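Probable cell division protein WhiA (Thermotoga maritima, PDB 3HYI) probably binds DNA and takes part in cell division and chromosome segregation, combining a degenerate LAGLIDADG homing endonuclease domain with a C-terminal helix-turn-helix domain. Local coordinates at residues F35-R39 with I49-H54. Coordinates in Å, arbitrary orientation, origin at the centre of the assembly. Residues are numbered along the deposited sequence.
Sequences FIKAR and IVFSLH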
loop_
_atom_site.group_PDB
_atom_site.type_symbol
_atom_site.label_atom_id
_atom_site.label_comp_id
_atom_site.label_asym_id
_atom_site.label_seq_id
_atom_site.Cartn_x
_atom_site.Cartn_y
_atom_site.Cartn_z
ATOM N N PHE A 35 16.226 -10.225 19.011
ATOM C CA PHE A 35 15.660 -11.580 18.979
ATOM C C PHE A 35 15.119 -11.981 20.351
ATOM O O PHE A 35 14.004 -12.498 20.458
ATOM C CB PHE A 35 16.719 -12.605 18.551
ATOM C CG PHE A 35 16.855 -12.778 17.060
ATOM C CD1 PHE A 35 16.151 -13.777 16.399
ATOM C CD2 PHE A 35 17.718 -11.974 16.327
ATOM C CE1 PHE A 35 16.285 -13.956 15.021
ATOM C CE2 PHE A 35 17.859 -12.147 14.950
ATOM C CZ PHE A 35 17.141 -13.141 14.298
ATOM N N ILE A 36 15.921 -11.745 21.392
ATOM C CA ILE A 36 15.548 -12.093 22.766
ATOM C C ILE A 36 14.304 -11.335 23.231
ATOM O O ILE A 36 13.370 -11.940 23.758
ATOM C CB ILE A 36 16.700 -11.818 23.761
ATOM C CG1 ILE A 36 17.869 -12.776 23.516
ATOM C CG2 ILE A 36 16.216 -11.961 25.204
ATOM C CD1 ILE A 36 19.078 -12.498 24.387
ATOM N N LYS A 37 14.295 -10.018 23.037
ATOM C CA LYS A 37 13.162 -9.188 23.457
ATOM C C LYS A 37 11.868 -9.555 22.723
ATOM O O LYS A 37 10.796 -9.592 23.329
ATOM C CB LYS A 37 13.465 -7.701 23.247
ATOM C CG LYS A 37 14.516 -7.109 24.189
ATOM C CD LYS A 37 14.143 -7.282 25.653
ATOM C CE LYS A 37 14.918 -6.318 26.540
ATOM N NZ LYS A 37 14.828 -6.690 27.984
ATOM N N ALA A 38 11.976 -9.828 21.425
ATOM C CA ALA A 38 10.806 -10.132 20.600
ATOM C C ALA A 38 10.292 -11.562 20.788
ATOM O O ALA A 38 9.092 -11.771 20.976
ATOM C CB ALA A 38 11.117 -9.876 19.127
ATOM N N ARG A 39 11.193 -12.540 20.732
ATOM C CA ARG A 39 10.789 -13.953 20.695
ATOM C C ARG A 39 11.537 -14.878 21.661
ATOM O O ARG A 39 11.404 -16.100 21.574
ATOM C CB ARG A 39 10.922 -14.477 19.258
ATOM C CG ARG A 39 9.890 -13.905 18.284
ATOM C CD ARG A 39 8.461 -14.268 18.694
ATOM N NE ARG A 39 7.465 -13.859 17.705
ATOM C CZ ARG A 39 7.215 -14.500 16.563
ATOM N NH1 ARG A 39 7.895 -15.592 16.231
ATOM N NH2 ARG A 39 6.280 -14.040 15.738
ATOM N N ILE A 49 17.926 -19.847 26.817
ATOM C CA ILE A 49 16.989 -18.972 26.135
ATOM C C ILE A 49 16.259 -19.830 25.114
ATOM O O ILE A 49 16.895 -20.492 24.294
ATOM C CB ILE A 49 17.685 -17.817 25.388
ATOM C CG1 ILE A 49 18.613 -17.042 26.325
ATOM C CG2 ILE A 49 16.644 -16.881 24.791
ATOM C CD1 ILE A 49 19.273 -15.845 25.673
ATOM N N VAL A 50 14.932 -19.832 25.177
ATOM C CA VAL A 50 14.115 -20.505 24.179
ATOM C C VAL A 50 13.585 -19.471 23.187
ATOM O O VAL A 50 12.837 -18.569 23.567
ATOM C CB VAL A 50 12.937 -21.252 24.825
ATOM C CG1 VAL A 50 11.959 -21.729 23.761
ATOM C CG2 VAL A 50 13.445 -22.425 25.666
ATOM N N PHE A 51 13.993 -19.605 21.925
ATOM C CA PHE A 51 13.506 -18.749 20.846
ATOM C C PHE A 51 12.414 -19.464 20.051
ATOM O O PHE A 51 12.590 -20.609 19.641
ATOM C CB PHE A 51 14.643 -18.379 19.891
ATOM C CG PHE A 51 15.707 -17.519 20.510
ATOM C CD1 PHE A 51 15.589 -16.138 20.506
ATOM C CD2 PHE A 51 16.836 -18.090 21.080
ATOM C CE1 PHE A 51 16.575 -15.338 21.070
ATOM C CE2 PHE A 51 17.824 -17.296 21.647
ATOM C CZ PHE A 51 17.692 -15.917 21.641
ATOM N N SER A 52 11.294 -18.777 19.838
ATOM C CA SER A 52 10.199 -19.285 19.015
ATOM C C SER A 52 10.144 -18.453 17.738
ATOM O O SER A 52 9.859 -17.261 17.796
ATOM C CB SER A 52 8.874 -19.176 19.771
ATOM O OG SER A 52 8.959 -19.808 21.038
ATOM N N LEU A 53 10.424 -19.075 16.595
ATOM C CA LEU A 53 10.556 -18.350 15.330
ATOM C C LEU A 53 9.717 -18.973 14.218
ATOM O O LEU A 53 9.777 -20.178 13.991
ATOM C CB LEU A 53 12.023 -18.314 14.896
ATOM C CG LEU A 53 13.016 -17.643 15.852
ATOM C CD1 LEU A 53 14.440 -17.811 15.337
ATOM C CD2 LEU A 53 12.692 -16.160 16.051
ATOM N N HIS A 54 8.944 -18.141 13.523
ATOM C CA HIS A 54 8.132 -18.591 12.391
ATOM C C HIS A 54 8.843 -18.399 11.050
ATOM O O HIS A 54 8.320 -18.794 10.009
ATOM C CB HIS A 54 6.788 -17.865 12.389
ATOM C CG HIS A 54 5.951 -18.159 13.594
ATOM N ND1 HIS A 54 6.153 -17.537 14.806
ATOM C CD2 HIS A 54 4.925 -19.021 13.779
ATOM C CE1 HIS A 54 5.281 -17.995 15.685
ATOM N NE2 HIS A 54 4.522 -18.896 15.088
#
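Arg39 has more of its surface covered by the partner segment than any other residue here, and bonds to strand 49-53 through both backbone and side chain. Its carbonyl O accepts a hydrogen bond from Ser52 N at 3.2 Å. The same Arg39 O also receives a CA-H...O contact from Phe51 CA at 3.5 Å. The side chain starts with chi1 and chi2 both m, then extends at chi3 (t). This carries the guanidinium along the strand toward its C-terminal end. There Arg39 NH1 donates to Ser52 O and to His54 ND1, both at 3.0 Å. His54 receives it at its ring edge. The axes of segments 35-39 and 49-53 cross at 67°. Helix 25-39 runs into strand 40-43, which pairs with strand 48-53 in the antiparallel sheet of the degenerate LAGLIDADG homing endonuclease domain. The apolar part lies on the helix-covered face of that sheet. Phe35 CB lies 3.7 Å from Phe51 CE1. With chi1 m, the Phe35 ring turns its edge to Leu53, and Phe35 CD1 is 4.2 Å from Leu53 CD2. Ile36 is m,t, so its extended CD1 reaches Ile49 CD1 at 3.6 Å. Ile36 CG1 lies 3.7 Å from Phe51 CZ. Leu62 of helix 56-68 touches both Phe51 and Leu53, and Leu120 of helix 108-122 packs on Phe35.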